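Local coordinates for protein (r)-specific enoyl-coa hydratase (Aeromonas punctata, PDB 1IQ6) that catalyses the hydration of short-chain trans-2-enoyl-CoA (four to six carbons) to (3R)-3-hydroxyacyl-CoA, working as a homodimer in polyhydroxyalkanoate biosynthesis, at residues 10-15 with 68-73; 63-68 with 96-101; 21-26 with 51-56; 84-89 with 120-125; 107-112 with 128-133. All coordinates share one frame; numbering follows the deposited sequence.

Contact 1: residues 10-15 with 68-73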
# COMPACT_ATOMS: atom_id res chain seq x y z
N GLN B 10 21.57 3.62 -7.71
CA GLN B 10 20.85 3.06 -8.85
C GLN B 10 19.38 3.44 -8.70
O GLN B 10 18.86 3.52 -7.58
CB GLN B 10 21.01 1.54 -8.90
CG GLN B 10 22.44 1.10 -9.18
CD GLN B 10 22.60 -0.41 -9.25
OE1 GLN B 10 21.87 -1.14 -8.59
NE2 GLN B 10 23.57 -0.87 -10.03
N LYS B 11 18.72 3.68 -9.82
CA LYS B 11 17.32 4.08 -9.79
C LYS B 11 16.48 3.46 -10.89
O LYS B 11 17.01 2.93 -11.87
CB LYS B 11 17.22 5.61 -9.87
CG LYS B 11 17.91 6.21 -11.07
CD LYS B 11 17.86 7.74 -11.02
CE LYS B 11 18.62 8.37 -12.18
NZ LYS B 11 18.06 8.00 -13.51
N ALA B 12 15.17 3.52 -10.71
CA ALA B 12 14.23 2.97 -11.68
C ALA B 12 12.94 3.75 -11.56
O ALA B 12 12.62 4.29 -10.50
CB ALA B 12 13.98 1.50 -11.39
N ARG B 13 12.19 3.80 -12.65
CA ARG B 13 10.93 4.52 -12.64
C ARG B 13 9.96 3.95 -13.66
O ARG B 13 10.33 3.18 -14.53
CB ARG B 13 11.16 6.01 -12.94
CG ARG B 13 11.68 6.29 -14.34
CD ARG B 13 11.49 7.75 -14.75
NE ARG B 13 12.29 8.68 -13.95
CZ ARG B 13 12.30 10.00 -14.15
NH1 ARG B 13 13.06 10.78 -13.38
NH2 ARG B 13 11.55 10.54 -15.10
N LEU B 14 8.70 4.32 -13.50
CA LEU B 14 7.65 3.91 -14.42
C LEU B 14 6.54 4.94 -14.31
O LEU B 14 6.45 5.66 -13.32
CB LEU B 14 7.13 2.50 -14.10
CG LEU B 14 6.41 2.17 -12.79
CD1 LEU B 14 5.03 2.82 -12.75
CD2 LEU B 14 6.27 0.66 -12.67
N SER B 15 5.70 5.02 -15.33
CA SER B 15 4.59 5.95 -15.31
C SER B 15 3.32 5.17 -15.56
O SER B 15 3.34 4.13 -16.22
CB SER B 15 4.77 7.03 -16.39
OG SER B 15 5.90 7.84 -16.10
N GLN B 68 9.96 -5.92 -9.94
CA GLN B 68 10.22 -6.15 -11.35
C GLN B 68 11.53 -5.57 -11.87
O GLN B 68 12.14 -6.13 -12.79
CB GLN B 68 9.06 -5.61 -12.19
CG GLN B 68 7.72 -6.25 -11.89
CD GLN B 68 7.66 -7.71 -12.30
OE1 GLN B 68 6.70 -8.42 -11.99
NE2 GLN B 68 8.69 -8.18 -12.99
N GLN B 69 11.99 -4.47 -11.28
CA GLN B 69 13.21 -3.84 -11.76
C GLN B 69 14.35 -3.62 -10.77
O GLN B 69 15.48 -4.03 -11.02
CB GLN B 69 12.86 -2.49 -12.40
CG GLN B 69 12.08 -2.60 -13.69
CD GLN B 69 11.75 -1.25 -14.29
OE1 GLN B 69 12.62 -0.39 -14.44
NE2 GLN B 69 10.48 -1.05 -14.64
N LEU B 70 14.06 -2.99 -9.64
CA LEU B 70 15.11 -2.68 -8.67
C LEU B 70 14.61 -2.74 -7.23
O LEU B 70 13.77 -1.94 -6.83
CB LEU B 70 15.64 -1.28 -8.97
CG LEU B 70 16.84 -0.75 -8.19
CD1 LEU B 70 18.09 -1.49 -8.63
CD2 LEU B 70 16.99 0.74 -8.44
N PRO B 71 15.16 -3.67 -6.41
CA PRO B 71 16.20 -4.66 -6.72
C PRO B 71 15.80 -5.67 -7.79
O PRO B 71 16.66 -6.24 -8.46
CB PRO B 71 16.45 -5.32 -5.36
CG PRO B 71 16.09 -4.24 -4.38
CD PRO B 71 14.82 -3.70 -4.98
N GLY B 72 14.50 -5.90 -7.93
CA GLY B 72 14.03 -6.82 -8.95
C GLY B 72 13.55 -8.19 -8.50
O GLY B 72 13.30 -8.42 -7.32
N LYS B 73 13.43 -9.08 -9.47
CA LYS B 73 12.98 -10.46 -9.29
C LYS B 73 13.53 -11.14 -8.04
O LYS B 73 14.75 -11.22 -7.85
CB LYS B 73 13.36 -11.27 -10.54
CG LYS B 73 12.98 -12.74 -10.51
CD LYS B 73 13.56 -13.44 -11.74
CE LYS B 73 13.24 -14.93 -11.75
NZ LYS B 73 11.80 -15.22 -12.02
O HOH W 1 13.61 2.72 -15.02
O HOH W 2 9.78 1.16 -16.47

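Contact 2: residues 63-68 with 96-101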
# COMPACT_ATOMS: atom_id res chain seq x y z
N SER B 63 5.67 -1.53 -5.30
CA SER B 63 5.79 -2.98 -5.30
C SER B 63 6.20 -3.45 -6.69
O SER B 63 7.04 -4.35 -6.84
CB SER B 63 4.47 -3.63 -4.88
OG SER B 63 4.66 -4.96 -4.42
N GLY B 64 5.62 -2.83 -7.71
CA GLY B 64 5.94 -3.19 -9.08
C GLY B 64 7.39 -2.88 -9.43
O GLY B 64 8.08 -3.71 -10.02
N LEU B 65 7.85 -1.69 -9.08
CA LEU B 65 9.23 -1.32 -9.38
C LEU B 65 10.23 -2.16 -8.59
O LEU B 65 11.23 -2.64 -9.13
CB LEU B 65 9.47 0.16 -9.07
CG LEU B 65 8.95 1.14 -10.13
CD1 LEU B 65 9.13 2.57 -9.64
CD2 LEU B 65 9.71 0.91 -11.43
N LEU B 66 9.95 -2.34 -7.30
CA LEU B 66 10.84 -3.11 -6.44
C LEU B 66 10.95 -4.58 -6.84
O LEU B 66 12.03 -5.15 -6.83
CB LEU B 66 10.36 -3.02 -4.99
CG LEU B 66 10.41 -1.63 -4.33
CD1 LEU B 66 9.63 -1.66 -3.01
CD2 LEU B 66 11.86 -1.22 -4.09
N GLY B 67 9.82 -5.17 -7.23
CA GLY B 67 9.84 -6.58 -7.60
C GLY B 67 10.17 -6.89 -9.05
O GLY B 67 10.63 -7.99 -9.36
N GLN B 68 9.96 -5.92 -9.94
CA GLN B 68 10.22 -6.15 -11.35
C GLN B 68 11.53 -5.57 -11.87
O GLN B 68 12.14 -6.13 -12.79
CB GLN B 68 9.06 -5.61 -12.19
CG GLN B 68 7.72 -6.25 -11.89
CD GLN B 68 7.66 -7.71 -12.30
OE1 GLN B 68 6.70 -8.42 -11.99
NE2 GLN B 68 8.69 -8.18 -12.99
N ALA B 96 6.33 6.86 -10.79
CA ALA B 96 6.83 6.25 -9.56
C ALA B 96 8.34 6.14 -9.74
O ALA B 96 8.81 5.75 -10.80
CB ALA B 96 6.21 4.87 -9.37
N GLU B 97 9.08 6.49 -8.70
CA GLU B 97 10.54 6.46 -8.76
C GLU B 97 11.14 5.85 -7.50
O GLU B 97 10.73 6.19 -6.39
CB GLU B 97 11.09 7.89 -8.92
CG GLU B 97 10.58 8.61 -10.17
CD GLU B 97 11.04 10.06 -10.27
OE1 GLU B 97 10.56 10.76 -11.19
OE2 GLU B 97 11.87 10.51 -9.44
N VAL B 98 12.10 4.94 -7.68
CA VAL B 98 12.79 4.33 -6.55
C VAL B 98 14.28 4.49 -6.77
O VAL B 98 14.75 4.54 -7.91
CB VAL B 98 12.46 2.81 -6.37
CG1 VAL B 98 10.95 2.62 -6.20
CG2 VAL B 98 13.00 1.99 -7.53
N GLU B 99 15.03 4.61 -5.68
CA GLU B 99 16.47 4.76 -5.75
C GLU B 99 17.11 4.10 -4.54
O GLU B 99 16.68 4.31 -3.41
CB GLU B 99 16.87 6.24 -5.79
CG GLU B 99 18.37 6.45 -5.65
CD GLU B 99 18.80 7.89 -5.83
OE1 GLU B 99 20.01 8.17 -5.65
OE2 GLU B 99 17.95 8.76 -6.13
N VAL B 100 18.15 3.30 -4.79
CA VAL B 100 18.84 2.62 -3.69
C VAL B 100 19.63 3.66 -2.90
O VAL B 100 20.44 4.40 -3.46
CB VAL B 100 19.82 1.56 -4.22
CG1 VAL B 100 20.54 0.90 -3.05
CG2 VAL B 100 19.07 0.52 -5.04
N THR B 101 19.40 3.70 -1.59
CA THR B 101 20.11 4.66 -0.73
C THR B 101 21.06 3.98 0.25
O THR B 101 21.95 4.62 0.79
CB THR B 101 19.13 5.54 0.07
OG1 THR B 101 18.32 4.71 0.91
CG2 THR B 101 18.25 6.34 -0.87

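Contact 3: residues 21-26 with 51-56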
# COMPACT_ATOMS: atom_id res chain seq x y z
N ALA B 21 -11.74 2.83 -14.06
CA ALA B 21 -11.77 1.38 -13.96
C ALA B 21 -10.76 0.85 -12.95
O ALA B 21 -11.06 -0.05 -12.17
CB ALA B 21 -11.52 0.75 -15.33
N GLU B 22 -9.56 1.42 -12.96
CA GLU B 22 -8.53 0.98 -12.04
C GLU B 22 -8.88 1.35 -10.60
O GLU B 22 -8.71 0.55 -9.68
CB GLU B 22 -7.17 1.58 -12.43
CG GLU B 22 -6.61 1.00 -13.72
CD GLU B 22 -7.30 1.55 -14.96
OE1 GLU B 22 -7.40 0.81 -15.96
OE2 GLU B 22 -7.72 2.72 -14.94
N VAL B 23 -9.37 2.57 -10.41
CA VAL B 23 -9.75 3.01 -9.07
C VAL B 23 -10.90 2.14 -8.54
O VAL B 23 -10.93 1.79 -7.36
CB VAL B 23 -10.16 4.50 -9.08
CG1 VAL B 23 -10.68 4.91 -7.71
CG2 VAL B 23 -8.95 5.36 -9.46
N ALA B 24 -11.83 1.78 -9.42
CA ALA B 24 -12.95 0.93 -9.02
C ALA B 24 -12.45 -0.45 -8.61
O ALA B 24 -12.92 -1.03 -7.63
CB ALA B 24 -13.95 0.81 -10.16
N ALA B 25 -11.49 -0.99 -9.36
CA ALA B 25 -10.94 -2.30 -9.05
C ALA B 25 -10.20 -2.26 -7.71
O ALA B 25 -10.27 -3.20 -6.93
CB ALA B 25 -9.98 -2.74 -10.16
N PHE B 26 -9.51 -1.16 -7.44
CA PHE B 26 -8.79 -1.05 -6.18
C PHE B 26 -9.77 -0.91 -5.02
O PHE B 26 -9.55 -1.46 -3.95
CB PHE B 26 -7.84 0.15 -6.16
CG PHE B 26 -7.00 0.23 -4.91
CD1 PHE B 26 -5.94 -0.64 -4.73
CD2 PHE B 26 -7.31 1.13 -3.90
CE1 PHE B 26 -5.19 -0.62 -3.55
CE2 PHE B 26 -6.58 1.17 -2.72
CZ PHE B 26 -5.51 0.29 -2.55
N PRO B 51 -12.87 13.75 -7.91
CA PRO B 51 -12.39 12.44 -7.45
C PRO B 51 -10.88 12.25 -7.54
O PRO B 51 -10.26 12.60 -8.55
CB PRO B 51 -13.15 11.46 -8.33
CG PRO B 51 -14.44 12.19 -8.60
CD PRO B 51 -13.95 13.58 -8.90
N ILE B 52 -10.31 11.69 -6.49
CA ILE B 52 -8.87 11.44 -6.43
C ILE B 52 -8.56 9.96 -6.29
O ILE B 52 -9.38 9.18 -5.79
CB ILE B 52 -8.22 12.22 -5.26
CG1 ILE B 52 -8.79 11.74 -3.92
CG2 ILE B 52 -8.48 13.71 -5.43
CD1 ILE B 52 -8.15 12.39 -2.72
N VAL B 53 -7.38 9.56 -6.76
CA VAL B 53 -6.94 8.18 -6.69
C VAL B 53 -6.52 7.81 -5.26
O VAL B 53 -5.91 8.63 -4.58
CB VAL B 53 -5.72 7.96 -7.63
CG1 VAL B 53 -5.22 6.54 -7.53
CG2 VAL B 53 -6.12 8.29 -9.07
N HIS B 54 -6.86 6.61 -4.81
CA HIS B 54 -6.48 6.17 -3.47
C HIS B 54 -4.98 6.28 -3.29
O HIS B 54 -4.22 5.81 -4.13
CB HIS B 54 -6.82 4.69 -3.24
CG HIS B 54 -8.27 4.36 -3.36
ND1 HIS B 54 -8.94 4.39 -4.55
CD2 HIS B 54 -9.15 3.89 -2.44
CE1 HIS B 54 -10.18 3.96 -4.37
NE2 HIS B 54 -10.33 3.65 -3.09
N GLY B 55 -4.55 6.87 -2.18
CA GLY B 55 -3.12 6.99 -1.94
C GLY B 55 -2.48 5.61 -1.89
O GLY B 55 -1.35 5.42 -2.35
N MET B 56 -3.19 4.63 -1.34
CA MET B 56 -2.63 3.29 -1.26
C MET B 56 -2.55 2.58 -2.62
O MET B 56 -1.83 1.59 -2.76
CB MET B 56 -3.40 2.44 -0.23
CG MET B 56 -3.09 2.81 1.23
SD MET B 56 -1.34 2.61 1.73
CE MET B 56 -1.34 0.86 2.12

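Contact 4: residues 84-89 with 120-125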
# COMPACT_ATOMS: atom_id res chain seq x y z
N PHE B 84 1.62 10.97 2.47
CA PHE B 84 0.82 11.46 1.35
C PHE B 84 0.78 12.99 1.39
O PHE B 84 0.31 13.58 2.36
CB PHE B 84 -0.57 10.84 1.45
CG PHE B 84 -0.54 9.33 1.50
CD1 PHE B 84 -0.56 8.66 2.73
CD2 PHE B 84 -0.44 8.59 0.33
CE1 PHE B 84 -0.47 7.27 2.78
CE2 PHE B 84 -0.35 7.19 0.38
CZ PHE B 84 -0.37 6.53 1.60
N LYS B 85 1.30 13.60 0.33
CA LYS B 85 1.42 15.06 0.28
C LYS B 85 0.48 15.82 -0.64
O LYS B 85 0.03 16.92 -0.30
CB LYS B 85 2.87 15.41 -0.09
CG LYS B 85 3.92 14.75 0.80
CD LYS B 85 3.72 15.13 2.26
CE LYS B 85 4.83 14.59 3.15
NZ LYS B 85 4.60 14.95 4.57
N LEU B 86 0.20 15.27 -1.81
CA LEU B 86 -0.68 15.92 -2.77
C LEU B 86 -1.59 14.89 -3.40
O LEU B 86 -1.26 13.71 -3.49
CB LEU B 86 0.13 16.62 -3.87
CG LEU B 86 0.87 17.90 -3.49
CD1 LEU B 86 1.78 18.31 -4.64
CD2 LEU B 86 -0.12 19.01 -3.16
N PRO B 87 -2.77 15.33 -3.86
CA PRO B 87 -3.71 14.41 -4.49
C PRO B 87 -3.40 14.15 -5.95
O PRO B 87 -2.79 14.98 -6.63
CB PRO B 87 -5.04 15.12 -4.31
CG PRO B 87 -4.65 16.56 -4.53
CD PRO B 87 -3.36 16.68 -3.73
N VAL B 88 -3.81 12.99 -6.42
CA VAL B 88 -3.66 12.61 -7.82
C VAL B 88 -5.10 12.44 -8.29
O VAL B 88 -5.86 11.67 -7.72
CB VAL B 88 -2.91 11.28 -7.98
CG1 VAL B 88 -3.04 10.79 -9.42
CG2 VAL B 88 -1.43 11.48 -7.64
N PHE B 89 -5.47 13.16 -9.34
CA PHE B 89 -6.83 13.07 -9.84
C PHE B 89 -7.03 11.89 -10.78
O PHE B 89 -6.14 11.54 -11.54
CB PHE B 89 -7.20 14.39 -10.51
CG PHE B 89 -7.17 15.55 -9.55
CD1 PHE B 89 -8.11 15.63 -8.53
CD2 PHE B 89 -6.17 16.51 -9.62
CE1 PHE B 89 -8.04 16.65 -7.58
CE2 PHE B 89 -6.10 17.53 -8.68
CZ PHE B 89 -7.03 17.60 -7.65
N GLY B 120 2.01 16.94 -13.09
CA GLY B 120 2.61 18.26 -13.11
C GLY B 120 4.01 18.33 -12.51
O GLY B 120 4.60 19.40 -12.44
N GLY B 121 4.53 17.18 -12.08
CA GLY B 121 5.87 17.14 -11.52
C GLY B 121 6.01 17.45 -10.04
O GLY B 121 7.11 17.77 -9.58
N ALA B 122 4.92 17.36 -9.29
CA ALA B 122 4.93 17.63 -7.86
C ALA B 122 4.87 16.34 -7.05
O ALA B 122 4.25 15.37 -7.46
CB ALA B 122 3.76 18.55 -7.48
N LEU B 123 5.52 16.36 -5.89
CA LEU B 123 5.57 15.18 -5.03
C LEU B 123 4.22 14.86 -4.41
O LEU B 123 3.67 15.66 -3.65
CB LEU B 123 6.61 15.40 -3.93
CG LEU B 123 6.96 14.17 -3.08
CD1 LEU B 123 7.57 13.08 -3.96
CD2 LEU B 123 7.95 14.57 -1.99
N ALA B 124 3.69 13.67 -4.71
CA ALA B 124 2.40 13.25 -4.18
C ALA B 124 2.54 12.26 -3.03
O ALA B 124 1.77 12.30 -2.07
CB ALA B 124 1.57 12.63 -5.30
N VAL B 125 3.53 11.38 -3.12
CA VAL B 125 3.78 10.37 -2.09
C VAL B 125 5.28 10.19 -1.95
O VAL B 125 6.01 10.15 -2.94
CB VAL B 125 3.18 9.00 -2.48
CG1 VAL B 125 3.34 8.01 -1.32
CG2 VAL B 125 1.71 9.16 -2.85
O HOH W 3 -1.04 11.48 -1.88

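Contact 5: residues 107-112 with 128-133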
# COMPACT_ATOMS: atom_id res chain seq x y z
N LYS B 107 23.42 -8.23 6.49
CA LYS B 107 22.35 -9.01 5.87
C LYS B 107 22.07 -8.43 4.49
O LYS B 107 22.26 -7.23 4.27
CB LYS B 107 21.07 -8.96 6.71
CG LYS B 107 21.21 -9.52 8.12
CD LYS B 107 19.85 -9.71 8.78
CE LYS B 107 19.12 -8.39 8.94
NZ LYS B 107 17.75 -8.58 9.50
N PRO B 108 21.61 -9.26 3.54
CA PRO B 108 21.30 -8.80 2.18
C PRO B 108 20.00 -8.00 2.15
O PRO B 108 18.98 -8.47 1.65
CB PRO B 108 21.20 -10.11 1.40
CG PRO B 108 20.60 -11.03 2.41
CD PRO B 108 21.40 -10.72 3.66
N ILE B 109 20.07 -6.78 2.68
CA ILE B 109 18.92 -5.90 2.73
C ILE B 109 19.25 -4.55 2.11
O ILE B 109 20.37 -4.05 2.25
CB ILE B 109 18.48 -5.69 4.20
CG1 ILE B 109 17.99 -7.02 4.78
CG2 ILE B 109 17.39 -4.61 4.29
CD1 ILE B 109 17.58 -6.96 6.23
N ALA B 110 18.28 -3.96 1.41
CA ALA B 110 18.49 -2.67 0.78
C ALA B 110 17.40 -1.70 1.20
O ALA B 110 16.27 -2.10 1.49
CB ALA B 110 18.46 -2.82 -0.74
N THR B 111 17.76 -0.43 1.27
CA THR B 111 16.80 0.61 1.59
C THR B 111 16.72 1.49 0.35
O THR B 111 17.73 1.79 -0.28
CB THR B 111 17.24 1.46 2.80
OG1 THR B 111 17.32 0.63 3.96
CG2 THR B 111 16.24 2.59 3.06
N LEU B 112 15.50 1.87 -0.02
CA LEU B 112 15.30 2.71 -1.20
C LEU B 112 14.31 3.83 -0.93
O LEU B 112 13.34 3.65 -0.19
CB LEU B 112 14.76 1.87 -2.37
CG LEU B 112 15.54 0.64 -2.83
CD1 LEU B 112 15.05 -0.58 -2.05
CD2 LEU B 112 15.35 0.42 -4.33
N GLU B 128 10.13 5.42 2.26
CA GLU B 128 11.24 4.51 2.06
C GLU B 128 10.82 3.06 2.15
O GLU B 128 9.97 2.68 2.96
CB GLU B 128 12.31 4.75 3.13
CG GLU B 128 13.03 6.07 3.07
CD GLU B 128 14.01 6.22 4.22
OE1 GLU B 128 13.54 6.29 5.38
OE2 GLU B 128 15.23 6.24 3.98
N ALA B 129 11.42 2.23 1.30
CA ALA B 129 11.14 0.81 1.30
C ALA B 129 12.39 0.09 1.80
O ALA B 129 13.52 0.55 1.59
CB ALA B 129 10.81 0.33 -0.11
N VAL B 130 12.17 -1.01 2.51
CA VAL B 130 13.26 -1.84 3.00
C VAL B 130 12.94 -3.20 2.40
O VAL B 130 11.85 -3.73 2.61
CB VAL B 130 13.26 -1.94 4.54
CG1 VAL B 130 14.39 -2.86 4.99
CG2 VAL B 130 13.45 -0.55 5.15
N VAL B 131 13.89 -3.76 1.65
CA VAL B 131 13.65 -5.05 1.00
C VAL B 131 14.81 -6.03 1.11
O VAL B 131 15.98 -5.65 1.12
CB VAL B 131 13.35 -4.85 -0.50
CG1 VAL B 131 12.17 -3.91 -0.68
CG2 VAL B 131 14.57 -4.29 -1.21
N LYS B 132 14.45 -7.31 1.18
CA LYS B 132 15.43 -8.39 1.24
C LYS B 132 15.83 -8.66 -0.21
O LYS B 132 14.97 -8.81 -1.08
CB LYS B 132 14.80 -9.64 1.86
CG LYS B 132 15.75 -10.81 2.03
CD LYS B 132 15.05 -12.02 2.63
CE LYS B 132 14.51 -11.71 4.02
NZ LYS B 132 13.82 -12.89 4.62
N LEU B 133 17.13 -8.73 -0.46
CA LEU B 133 17.64 -8.94 -1.81
C LEU B 133 17.32 -10.31 -2.40
O LEU B 133 17.18 -11.29 -1.68
CB LEU B 133 19.15 -8.72 -1.83
CG LEU B 133 19.62 -7.34 -1.35
CD1 LEU B 133 21.13 -7.23 -1.48
CD2 LEU B 133 18.93 -6.25 -2.17

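Contact 1: residues 10-15 with 68-73
At the outer edge of the hot-dog sheet, strand 11-17 meets the turn that follows the C-terminal end of helix 55-68. L70 carries most of the apolar contact. Its CG stands anti to the backbone N (chi1 -174°), which sends CD2 against the strand backbone, 3.5 Å from Q10 O and 3.6 Å from K11 CA. The other methyl, CD1, lies 3.8 Å from Q10 OE1; the two side chains cross at about a right angle, and that amide oxygen is held by the N-H of E7. A12 CB points at the turn and rests 4.0 Å from L70 CB and 3.8 Å from Q69 OE1. In the hot-dog fold the sheet wraps around this central helix, and here the edge strand packs on the residues where the helix has just unwound, Q69 being the first to leave helical geometry. The Q69 side chain reaches across extended, and two waters link its amide to R13. One accepts from Q69 NE2 at 3.0 Å and donates to R13 O at 2.9 Å. The second accepts from R13 N at 3.0 Å and makes a weak bond to Q69 OE1.

Contact 2: residues 63-68 with 96-101
L65 CD1 is the centre of the contact. It comes 3.4 Å from A96 O, 3.7 Å from A96 CB and 3.9 Å from V98 CG1, so one methyl group sits between two side chains of the same strand face and touches the carbonyl oxygen of A96. Beside it, L65 CB lies 4.1 Å from V98 CG1, and L66 CD2 reaches the same V98 methyl more loosely, at 4.5 Å. The torsions set this up: in L65 CG is anti to the carbonyl carbon and chi2 is 175°, carrying CD1 outward to the strand. This is the core packing of the hot-dog fold, in which helix 55-68 is the central "sausage" lying in the curved sheet; the axes of segments 63-68 and 96-101 pass 8.8 Å apart, crossing at -44°. Further out, L14 of strand 11-17 touches both L65 and A96, while L66 extends the apolar layer to L112 and Y77. The strand is fixed at its backbone by neighbours in the sheet, A96 bonding to L14 and V98 to A12. On the helix, S63 OG bonds to D32 of the second subunit, and Q68 OE1 accepts from F33 N of that subunit.

Contact 3: residues 21-26 with 51-56
V53 opens the contact on the approach to helix 55-68: its CG2 meets V23 CG2 at 4.1 Å, the two valines crossing obliquely. H54 follows, at the N-cap position of the helix, and its imidazole is the main surface presented to helix 20-30. With CG anti to the carbonyl carbon (chi1 -61°), the ring stands between V23 and F26. V23 CG1 lies at its edge in the ring plane, 3.5 Å from H54 CE1 and 3.6 Å from H54 ND1. F26 comes over one face: its CD2 lies 3.4 Å from H54 CG, displaced toward the rim of the imidazole. The pair is a T-shaped stack, the edge of F26 turned to the face of H54, with centroids 4.9 Å apart and planes at 69°. H54 NE2 bonds to the carbonyl oxygen of D32, and its ring also stacks with that of H37. D32 and H37 belong by similarity to the hydroxyacyl-CoA site of the hydratase 2 family, so H54 is consistent with a second-shell residue that helps to position the loop holding them. H54 ND1 is buried with no polar partner in the model; since NE2 faces a carbonyl oxygen, the imidazole is probably neutral with its proton on NE2. G55, also part of that site by similarity, begins the helix. At M56 the F26 ring makes its last touch, CZ standing 3.8 Å from M56 CB, while the bent thioether chain runs away from helix 20-30 toward L82 and F84.

Contact 4: residues 84-89 with 120-125
A classic beta bulge at A124 and V125, both facing I116, shapes the start of strand 123-132 where it pairs with the end of strand 76-84 in the hot-dog sheet. F84 and V125 form the antiparallel non-hydrogen-bonded pair. Their side chains lie side by side and point the same way, F84 CD2 resting 3.9 Å from V125 CG2. F84, by similarity a residue of the hydroxyacyl-CoA site, also packs on M56 and on Y77 of the second subunit. Beyond the pair the loop folds over the bulge. L86 is the bump: its CD1 presses into the angle between L123 O, 3.4 Å away, and A122 CB at 3.5 Å, a carbon pair closer than usual van der Waals contact. A124 CB answers from the other segment, fitting between L86 O at 3.5 Å and V88 CG2 at 4.0 Å. K85 CB lies near L123 O before its chain bends away. The carbonyl of A124 is the polar centre, bonded by K85 N, weakly by L86 N and by a water that also donates to L86 O. The bond from K85 N is 2.8 Å long, with the donor above the carbonyl plane of A124 and the N-H...O angle 164°.

Contact 5: residues 107-112 with 128-133
P108 O is held by one hydrogen bond and one CA-H...O contact. L133 N donates to P108 O over 2.8 Å at 179°, the straightest bond here, from above the carbonyl plane. K132 CA lies 3.6 Å from P108 O. The L133 side chain closes over the same oxygen, CG lying 3.3 Å from P108 O. P108 is the centre of an inverse gamma turn that leads into the hairpin of strands 109-117 and 123-132. From there the pairing is regular antiparallel. A110 and V131 form one hydrogen-bonded pair, A110 N to V131 O and V131 N to A110 O both 2.9 Å and nearly along the C=O axes; L112 and A129 form the next, with donors in the carbonyl planes. On the face of A110, L112, A129 and V131 the packing is apolar and belongs to the hot-dog core: L112 CD1 meets V131 CG2 at 3.8 Å, A110 CB meets L133 CD2 at 3.7 Å, and L66 of helix 55-68 covers L112, A129 and V131. On the other face I109 CG2, anti to its backbone N, is set 3.5 Å from V130 CG1. Five near-linear backbone bonds thus fix the register of the strands, while one face makes an apolar bed for the helix and the face of I109, T111, V130 and K132 is mixed in character.

In the fold
From the N terminus, contact 1 closes the first long loop, bringing edge strand 11-17 to the turn after helix 55-68. Contact 3 falls wholly within that loop and joins helix 20-30 to the start of helix 55-68. Contact 2 crosses contact 1, sharing Q68, and sets the far part of the same helix on strand 93-103. Contact 4, after contact 3 in the chain, crosses contact 2 and binds the loop after strand 76-84 to strand 123-132; V53 N and V88 O connect it to contact 3. Contact 5 crosses contact 4 and completes the hairpin 109-117/123-132, touching contact 1 through P71 and contact 2 through L66. Contacts 3 and 4 include G55 and F84, by similarity hydroxyacyl-CoA site residues.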